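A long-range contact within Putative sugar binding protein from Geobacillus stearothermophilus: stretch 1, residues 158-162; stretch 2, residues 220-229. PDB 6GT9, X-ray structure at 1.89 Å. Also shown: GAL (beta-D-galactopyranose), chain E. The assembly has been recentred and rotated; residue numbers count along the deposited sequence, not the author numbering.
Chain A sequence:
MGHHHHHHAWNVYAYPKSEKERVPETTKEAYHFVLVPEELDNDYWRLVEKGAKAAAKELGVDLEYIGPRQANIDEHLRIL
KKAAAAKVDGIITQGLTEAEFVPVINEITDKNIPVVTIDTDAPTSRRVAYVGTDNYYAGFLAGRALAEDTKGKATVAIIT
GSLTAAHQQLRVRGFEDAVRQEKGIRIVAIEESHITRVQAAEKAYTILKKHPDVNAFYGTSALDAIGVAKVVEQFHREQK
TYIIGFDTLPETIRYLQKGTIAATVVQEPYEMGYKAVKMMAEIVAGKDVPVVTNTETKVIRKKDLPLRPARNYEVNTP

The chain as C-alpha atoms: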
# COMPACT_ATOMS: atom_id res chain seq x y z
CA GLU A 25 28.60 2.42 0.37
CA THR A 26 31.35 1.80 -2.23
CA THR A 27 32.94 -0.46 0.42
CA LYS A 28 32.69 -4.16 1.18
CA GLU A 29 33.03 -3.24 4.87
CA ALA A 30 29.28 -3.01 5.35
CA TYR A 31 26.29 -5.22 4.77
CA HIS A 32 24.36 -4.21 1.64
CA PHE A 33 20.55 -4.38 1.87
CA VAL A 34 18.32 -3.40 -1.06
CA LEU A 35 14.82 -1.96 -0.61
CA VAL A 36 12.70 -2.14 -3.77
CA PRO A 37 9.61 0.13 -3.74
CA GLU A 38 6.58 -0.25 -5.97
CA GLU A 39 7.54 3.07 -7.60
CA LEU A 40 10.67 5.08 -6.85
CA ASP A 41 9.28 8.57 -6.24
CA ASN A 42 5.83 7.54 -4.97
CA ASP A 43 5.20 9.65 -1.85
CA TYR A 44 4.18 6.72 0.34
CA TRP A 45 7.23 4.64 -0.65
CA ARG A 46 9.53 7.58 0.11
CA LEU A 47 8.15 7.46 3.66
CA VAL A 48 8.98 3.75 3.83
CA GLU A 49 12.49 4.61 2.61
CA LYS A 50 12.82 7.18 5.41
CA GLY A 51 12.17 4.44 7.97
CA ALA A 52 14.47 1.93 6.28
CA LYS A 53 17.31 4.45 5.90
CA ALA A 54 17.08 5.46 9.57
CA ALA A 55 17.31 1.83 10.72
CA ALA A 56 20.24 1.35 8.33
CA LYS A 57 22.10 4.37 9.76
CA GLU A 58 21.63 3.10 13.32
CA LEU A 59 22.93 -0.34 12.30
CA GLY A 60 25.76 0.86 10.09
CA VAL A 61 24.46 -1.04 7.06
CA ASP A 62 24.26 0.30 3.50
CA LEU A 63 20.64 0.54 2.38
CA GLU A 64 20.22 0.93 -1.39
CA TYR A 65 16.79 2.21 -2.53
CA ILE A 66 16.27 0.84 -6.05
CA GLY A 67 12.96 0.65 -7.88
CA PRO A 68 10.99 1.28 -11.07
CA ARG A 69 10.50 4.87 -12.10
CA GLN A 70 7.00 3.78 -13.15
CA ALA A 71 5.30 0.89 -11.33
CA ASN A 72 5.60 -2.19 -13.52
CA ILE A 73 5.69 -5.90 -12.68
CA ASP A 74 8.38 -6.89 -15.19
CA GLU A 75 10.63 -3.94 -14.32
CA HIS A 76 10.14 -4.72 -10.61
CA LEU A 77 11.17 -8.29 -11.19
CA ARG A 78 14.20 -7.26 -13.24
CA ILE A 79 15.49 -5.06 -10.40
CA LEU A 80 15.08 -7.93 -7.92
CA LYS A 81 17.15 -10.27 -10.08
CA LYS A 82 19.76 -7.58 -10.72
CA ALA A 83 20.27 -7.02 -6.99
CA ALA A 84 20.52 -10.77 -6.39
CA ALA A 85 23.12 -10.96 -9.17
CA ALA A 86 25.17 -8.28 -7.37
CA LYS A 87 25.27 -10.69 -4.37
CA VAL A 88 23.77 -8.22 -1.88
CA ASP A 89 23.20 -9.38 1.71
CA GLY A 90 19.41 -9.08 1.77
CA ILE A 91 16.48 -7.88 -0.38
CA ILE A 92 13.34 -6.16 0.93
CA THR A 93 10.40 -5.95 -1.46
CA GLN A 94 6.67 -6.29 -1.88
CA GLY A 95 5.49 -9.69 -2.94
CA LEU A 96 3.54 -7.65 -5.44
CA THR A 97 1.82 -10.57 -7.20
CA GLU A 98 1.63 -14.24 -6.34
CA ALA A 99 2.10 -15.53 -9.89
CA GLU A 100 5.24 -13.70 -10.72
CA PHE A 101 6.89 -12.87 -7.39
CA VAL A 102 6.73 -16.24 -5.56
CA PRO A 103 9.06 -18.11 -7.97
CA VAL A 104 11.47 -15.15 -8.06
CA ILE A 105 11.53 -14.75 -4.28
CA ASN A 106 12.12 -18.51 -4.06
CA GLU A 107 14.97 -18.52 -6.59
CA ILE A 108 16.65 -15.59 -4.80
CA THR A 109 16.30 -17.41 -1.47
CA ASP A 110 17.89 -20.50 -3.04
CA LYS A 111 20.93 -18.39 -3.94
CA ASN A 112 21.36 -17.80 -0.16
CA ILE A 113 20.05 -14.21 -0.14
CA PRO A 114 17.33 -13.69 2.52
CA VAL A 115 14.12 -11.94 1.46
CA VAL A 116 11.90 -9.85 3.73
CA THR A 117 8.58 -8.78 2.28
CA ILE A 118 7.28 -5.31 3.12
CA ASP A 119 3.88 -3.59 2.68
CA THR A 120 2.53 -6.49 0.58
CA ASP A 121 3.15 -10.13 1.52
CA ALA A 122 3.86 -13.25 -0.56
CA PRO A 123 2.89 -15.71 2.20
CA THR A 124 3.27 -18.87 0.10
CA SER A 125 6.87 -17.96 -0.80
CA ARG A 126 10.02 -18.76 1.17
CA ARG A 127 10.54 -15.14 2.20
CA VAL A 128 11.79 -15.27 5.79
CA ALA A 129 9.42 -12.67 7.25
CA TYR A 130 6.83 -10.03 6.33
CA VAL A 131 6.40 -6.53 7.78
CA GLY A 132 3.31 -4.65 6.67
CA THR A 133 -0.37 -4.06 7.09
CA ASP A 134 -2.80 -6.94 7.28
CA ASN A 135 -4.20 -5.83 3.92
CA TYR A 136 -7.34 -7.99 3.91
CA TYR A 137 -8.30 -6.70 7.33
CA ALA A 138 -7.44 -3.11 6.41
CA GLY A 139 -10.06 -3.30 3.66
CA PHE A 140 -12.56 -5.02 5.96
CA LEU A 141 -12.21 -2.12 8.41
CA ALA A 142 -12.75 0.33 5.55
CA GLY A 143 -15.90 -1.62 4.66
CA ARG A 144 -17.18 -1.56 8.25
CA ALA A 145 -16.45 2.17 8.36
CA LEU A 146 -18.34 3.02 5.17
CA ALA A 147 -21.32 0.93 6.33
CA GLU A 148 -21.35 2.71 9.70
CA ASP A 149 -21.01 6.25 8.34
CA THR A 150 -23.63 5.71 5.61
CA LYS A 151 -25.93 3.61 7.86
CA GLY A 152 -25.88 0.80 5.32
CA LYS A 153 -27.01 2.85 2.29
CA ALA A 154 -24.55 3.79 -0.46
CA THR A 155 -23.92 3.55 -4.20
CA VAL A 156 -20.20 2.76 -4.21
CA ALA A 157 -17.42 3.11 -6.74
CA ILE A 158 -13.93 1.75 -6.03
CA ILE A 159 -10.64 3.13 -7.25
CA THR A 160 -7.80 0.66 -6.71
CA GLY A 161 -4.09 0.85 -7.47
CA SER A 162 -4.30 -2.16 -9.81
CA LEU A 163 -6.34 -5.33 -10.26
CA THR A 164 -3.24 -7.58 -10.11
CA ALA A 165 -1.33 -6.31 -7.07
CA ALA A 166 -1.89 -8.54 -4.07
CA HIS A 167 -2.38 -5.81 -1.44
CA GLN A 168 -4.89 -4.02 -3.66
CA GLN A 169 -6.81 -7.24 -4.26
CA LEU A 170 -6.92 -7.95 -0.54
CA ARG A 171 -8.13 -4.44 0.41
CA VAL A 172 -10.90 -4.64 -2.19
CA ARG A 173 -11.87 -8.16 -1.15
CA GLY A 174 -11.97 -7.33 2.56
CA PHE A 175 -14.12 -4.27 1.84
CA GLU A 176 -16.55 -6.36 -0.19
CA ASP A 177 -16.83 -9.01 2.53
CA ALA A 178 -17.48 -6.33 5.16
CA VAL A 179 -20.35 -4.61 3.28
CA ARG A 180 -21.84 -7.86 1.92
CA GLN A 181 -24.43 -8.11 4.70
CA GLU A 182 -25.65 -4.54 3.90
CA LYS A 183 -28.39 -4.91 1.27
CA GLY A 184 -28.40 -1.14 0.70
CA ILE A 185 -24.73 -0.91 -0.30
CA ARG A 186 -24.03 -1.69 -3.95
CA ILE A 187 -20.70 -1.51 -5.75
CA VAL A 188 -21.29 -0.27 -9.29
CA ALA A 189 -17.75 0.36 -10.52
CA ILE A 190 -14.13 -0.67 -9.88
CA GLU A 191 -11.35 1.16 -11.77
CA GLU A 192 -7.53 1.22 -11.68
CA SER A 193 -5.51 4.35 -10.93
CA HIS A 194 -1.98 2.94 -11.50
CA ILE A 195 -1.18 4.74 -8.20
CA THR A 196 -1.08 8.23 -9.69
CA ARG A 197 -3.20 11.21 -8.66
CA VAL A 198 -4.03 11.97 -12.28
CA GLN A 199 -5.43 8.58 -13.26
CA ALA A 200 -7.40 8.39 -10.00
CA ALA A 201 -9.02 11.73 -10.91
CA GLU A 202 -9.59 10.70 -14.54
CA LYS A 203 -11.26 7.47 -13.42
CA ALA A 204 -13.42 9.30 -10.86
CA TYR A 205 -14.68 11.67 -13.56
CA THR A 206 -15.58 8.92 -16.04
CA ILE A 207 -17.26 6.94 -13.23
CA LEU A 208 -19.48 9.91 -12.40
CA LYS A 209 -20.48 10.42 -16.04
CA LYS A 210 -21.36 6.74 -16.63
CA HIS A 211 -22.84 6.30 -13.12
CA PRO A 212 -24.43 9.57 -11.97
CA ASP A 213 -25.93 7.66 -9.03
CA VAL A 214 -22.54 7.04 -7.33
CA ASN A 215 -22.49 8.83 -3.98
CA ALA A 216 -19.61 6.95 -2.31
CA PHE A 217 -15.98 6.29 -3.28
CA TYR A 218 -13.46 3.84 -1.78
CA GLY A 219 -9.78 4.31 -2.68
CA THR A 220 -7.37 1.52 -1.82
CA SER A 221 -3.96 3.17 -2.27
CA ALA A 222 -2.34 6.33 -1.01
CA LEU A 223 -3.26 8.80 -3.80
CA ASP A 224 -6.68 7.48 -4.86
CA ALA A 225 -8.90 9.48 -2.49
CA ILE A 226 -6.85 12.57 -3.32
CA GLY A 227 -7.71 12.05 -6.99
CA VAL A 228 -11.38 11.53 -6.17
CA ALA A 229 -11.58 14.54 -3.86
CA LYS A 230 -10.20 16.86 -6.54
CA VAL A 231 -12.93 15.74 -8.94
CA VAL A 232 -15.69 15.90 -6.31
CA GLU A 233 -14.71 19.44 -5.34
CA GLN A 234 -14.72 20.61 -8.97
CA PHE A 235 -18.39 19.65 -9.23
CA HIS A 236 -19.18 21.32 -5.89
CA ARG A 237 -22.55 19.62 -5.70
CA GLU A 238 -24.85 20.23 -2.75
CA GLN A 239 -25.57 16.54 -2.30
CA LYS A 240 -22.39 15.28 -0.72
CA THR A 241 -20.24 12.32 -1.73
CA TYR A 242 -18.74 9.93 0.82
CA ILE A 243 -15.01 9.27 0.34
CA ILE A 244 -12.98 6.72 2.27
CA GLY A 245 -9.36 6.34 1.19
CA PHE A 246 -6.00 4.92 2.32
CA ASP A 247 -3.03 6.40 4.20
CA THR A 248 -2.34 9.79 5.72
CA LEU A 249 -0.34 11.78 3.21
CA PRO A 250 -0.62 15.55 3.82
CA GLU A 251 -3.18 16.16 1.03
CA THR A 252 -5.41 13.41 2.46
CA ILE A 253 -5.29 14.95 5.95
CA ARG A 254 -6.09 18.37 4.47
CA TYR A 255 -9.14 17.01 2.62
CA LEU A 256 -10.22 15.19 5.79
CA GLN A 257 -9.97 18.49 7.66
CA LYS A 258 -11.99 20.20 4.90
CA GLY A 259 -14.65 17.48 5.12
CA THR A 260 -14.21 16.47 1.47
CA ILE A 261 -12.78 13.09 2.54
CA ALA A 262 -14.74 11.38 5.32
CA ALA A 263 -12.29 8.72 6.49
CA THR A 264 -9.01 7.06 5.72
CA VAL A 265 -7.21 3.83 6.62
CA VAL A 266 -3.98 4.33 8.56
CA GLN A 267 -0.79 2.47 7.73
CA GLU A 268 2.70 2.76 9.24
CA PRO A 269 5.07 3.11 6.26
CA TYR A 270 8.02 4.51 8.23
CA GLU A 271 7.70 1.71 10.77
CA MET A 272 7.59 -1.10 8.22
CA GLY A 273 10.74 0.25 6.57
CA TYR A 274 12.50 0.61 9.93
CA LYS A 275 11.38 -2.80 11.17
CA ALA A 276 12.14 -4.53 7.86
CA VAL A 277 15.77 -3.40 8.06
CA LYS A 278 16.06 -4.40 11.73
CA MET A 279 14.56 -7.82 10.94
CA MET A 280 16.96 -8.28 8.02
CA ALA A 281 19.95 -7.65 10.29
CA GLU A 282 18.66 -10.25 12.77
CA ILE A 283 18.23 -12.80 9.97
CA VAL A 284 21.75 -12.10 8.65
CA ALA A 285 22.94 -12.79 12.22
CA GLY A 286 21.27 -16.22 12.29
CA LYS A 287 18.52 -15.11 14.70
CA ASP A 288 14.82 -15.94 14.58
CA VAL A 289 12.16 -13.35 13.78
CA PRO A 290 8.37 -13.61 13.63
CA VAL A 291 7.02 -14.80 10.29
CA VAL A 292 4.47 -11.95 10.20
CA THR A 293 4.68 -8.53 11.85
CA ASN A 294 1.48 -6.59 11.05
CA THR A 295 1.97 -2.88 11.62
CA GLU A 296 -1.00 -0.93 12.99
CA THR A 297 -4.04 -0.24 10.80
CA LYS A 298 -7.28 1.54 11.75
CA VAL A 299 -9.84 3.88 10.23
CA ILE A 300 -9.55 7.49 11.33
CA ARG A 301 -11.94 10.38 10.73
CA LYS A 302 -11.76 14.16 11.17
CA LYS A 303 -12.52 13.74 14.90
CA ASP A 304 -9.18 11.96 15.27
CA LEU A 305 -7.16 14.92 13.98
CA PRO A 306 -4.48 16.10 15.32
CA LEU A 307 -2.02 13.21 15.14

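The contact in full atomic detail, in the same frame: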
# COMPACT_ATOMS: atom_id res chain seq x y z
N ILE A 158 -15.23 2.10 -6.59
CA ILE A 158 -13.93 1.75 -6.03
C ILE A 158 -12.86 2.18 -7.01
O ILE A 158 -12.95 1.88 -8.21
CB ILE A 158 -13.80 0.24 -5.74
CG1 ILE A 158 -14.81 -0.19 -4.69
CG2 ILE A 158 -12.35 -0.10 -5.32
CD1 ILE A 158 -14.75 -1.68 -4.34
N ILE A 159 -11.87 2.90 -6.51
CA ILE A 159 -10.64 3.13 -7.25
C ILE A 159 -9.52 2.38 -6.53
O ILE A 159 -9.33 2.54 -5.32
CB ILE A 159 -10.37 4.64 -7.39
CG1 ILE A 159 -11.56 5.26 -8.13
CG2 ILE A 159 -9.07 4.90 -8.12
CD1 ILE A 159 -11.41 6.67 -8.49
N THR A 160 -8.82 1.52 -7.27
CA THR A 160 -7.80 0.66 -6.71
C THR A 160 -6.50 0.87 -7.49
O THR A 160 -6.52 1.25 -8.66
CB THR A 160 -8.26 -0.82 -6.73
OG1 THR A 160 -7.36 -1.63 -5.97
CG2 THR A 160 -8.35 -1.36 -8.15
N GLY A 161 -5.37 0.64 -6.82
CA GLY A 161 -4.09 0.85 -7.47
C GLY A 161 -3.91 0.01 -8.73
O GLY A 161 -3.42 0.50 -9.75
N SER A 162 -4.32 -1.26 -8.67
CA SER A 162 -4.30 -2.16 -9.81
C SER A 162 -5.11 -3.39 -9.44
O SER A 162 -5.30 -3.69 -8.27
CB SER A 162 -2.87 -2.55 -10.22
OG SER A 162 -2.21 -3.27 -9.19
N THR A 220 -8.11 2.55 -2.53
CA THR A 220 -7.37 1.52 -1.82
C THR A 220 -5.87 1.74 -1.80
O THR A 220 -5.15 0.88 -1.29
CB THR A 220 -7.67 0.13 -2.40
OG1 THR A 220 -7.13 0.02 -3.73
CG2 THR A 220 -9.18 -0.12 -2.43
N SER A 221 -5.38 2.86 -2.34
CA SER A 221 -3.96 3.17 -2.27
C SER A 221 -3.82 4.66 -2.00
O SER A 221 -4.80 5.41 -2.01
CB SER A 221 -3.23 2.73 -3.55
OG SER A 221 -3.61 3.51 -4.68
N ALA A 222 -2.57 5.10 -1.77
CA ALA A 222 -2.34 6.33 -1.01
C ALA A 222 -2.80 7.60 -1.72
O ALA A 222 -3.07 8.60 -1.04
CB ALA A 222 -0.86 6.46 -0.68
N LEU A 223 -2.91 7.60 -3.05
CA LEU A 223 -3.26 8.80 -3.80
C LEU A 223 -4.68 8.75 -4.38
O LEU A 223 -5.12 9.73 -4.99
CB LEU A 223 -2.25 9.01 -4.94
CG LEU A 223 -0.80 9.11 -4.44
CD1 LEU A 223 0.20 9.08 -5.59
CD2 LEU A 223 -0.61 10.36 -3.59
N ASP A 224 -5.40 7.64 -4.20
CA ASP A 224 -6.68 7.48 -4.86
C ASP A 224 -7.71 8.49 -4.35
O ASP A 224 -8.37 9.16 -5.15
CB ASP A 224 -7.19 6.05 -4.64
CG ASP A 224 -6.32 5.03 -5.31
OD1 ASP A 224 -5.75 5.35 -6.37
OD2 ASP A 224 -6.22 3.91 -4.78
N ALA A 225 -7.87 8.58 -3.03
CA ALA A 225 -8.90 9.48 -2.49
C ALA A 225 -8.54 10.94 -2.76
O ALA A 225 -9.44 11.79 -2.85
CB ALA A 225 -9.08 9.23 -1.00
N ILE A 226 -7.26 11.24 -2.90
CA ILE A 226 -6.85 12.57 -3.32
C ILE A 226 -7.34 12.85 -4.73
O ILE A 226 -7.87 13.94 -5.01
CB ILE A 226 -5.32 12.71 -3.20
CG1 ILE A 226 -4.92 12.73 -1.73
CG2 ILE A 226 -4.84 13.97 -3.94
CD1 ILE A 226 -3.44 12.42 -1.51
N GLY A 227 -7.19 11.88 -5.64
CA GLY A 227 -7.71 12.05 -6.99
C GLY A 227 -9.21 12.22 -7.01
O GLY A 227 -9.74 13.09 -7.71
N VAL A 228 -9.92 11.42 -6.21
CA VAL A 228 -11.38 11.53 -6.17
C VAL A 228 -11.80 12.87 -5.60
O VAL A 228 -12.70 13.53 -6.13
CB VAL A 228 -11.97 10.37 -5.35
CG1 VAL A 228 -13.50 10.52 -5.26
CG2 VAL A 228 -11.58 9.05 -5.97
N ALA A 229 -11.15 13.31 -4.52
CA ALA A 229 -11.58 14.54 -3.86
C ALA A 229 -11.43 15.74 -4.79
O ALA A 229 -12.28 16.64 -4.79
CB ALA A 229 -10.77 14.76 -2.58
C1 GAL E . -0.29 2.51 -0.43
C2 GAL E . 0.34 1.14 -0.62
C3 GAL E . 1.70 1.24 -1.34
C4 GAL E . 1.54 1.97 -2.66
C5 GAL E . 0.83 3.30 -2.45
C6 GAL E . 0.48 3.99 -3.77
O1 GAL E . -1.55 2.37 0.20
O2 GAL E . 0.55 0.49 0.64
O3 GAL E . 2.16 -0.04 -1.65
O4 GAL E . 0.80 1.17 -3.58
O5 GAL E . -0.44 3.16 -1.71
O6 GAL E . 0.18 5.35 -3.56

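The end of a buried strand, I158 to T160, and the turn that follows it pack against a loop that leads into a helix beginning at D224. Strand and helix run at 133° to each other, with a closest axial approach of 9.2 Å, and the contact buries 287 Å² in total.

T220 opens stretch 2 and makes its direct bonds to the strand. Its backbone N donates to I159 O at 3.0 Å, satisfying a strand carbonyl with a loop amide, and the CA atoms of T160 and T220 lie 5.0 Å apart. The T220 side chain points toward the strand, in the p rotamer, bringing its OG1 to 2.8 Å from T160 OG1, a distance suited to a hydrogen bond between the two hydroxyls. Its methyl, T220 CG2, lies a loose 4.3 Å from I158 CG2.

S221 meets the turn more loosely, its OG 3.9 Å from G161 CA. A222 and L223 make no contact with stretch 1. Instead, A222 N donates to O5 of the bound galactose at 2.9 Å, so this loop touches both the strand end and the sugar.

D224, at the start of the helix, organises the loop. Its OD2 accepts from S221 OG at 2.6 Å and, more weakly, from S221 N at 2.8 Å and T220 N at 3.2 Å. The T220 amide is thus shared between this carboxylate oxygen and I159 O. The two oxygens, D224 OD2 and I159 O, are both acceptors and sit 3.4 Å apart without bonding to each other; the amide offers its hydrogen to both.

One helical turn later, V228 also points toward the strand, and its CG2 packs 3.5 Å from I159 CD1. The extended I159 side chain (m, t) reaches along the helix to make this apolar contact, while its CG2 lies 3.8 Å from D224 OD1.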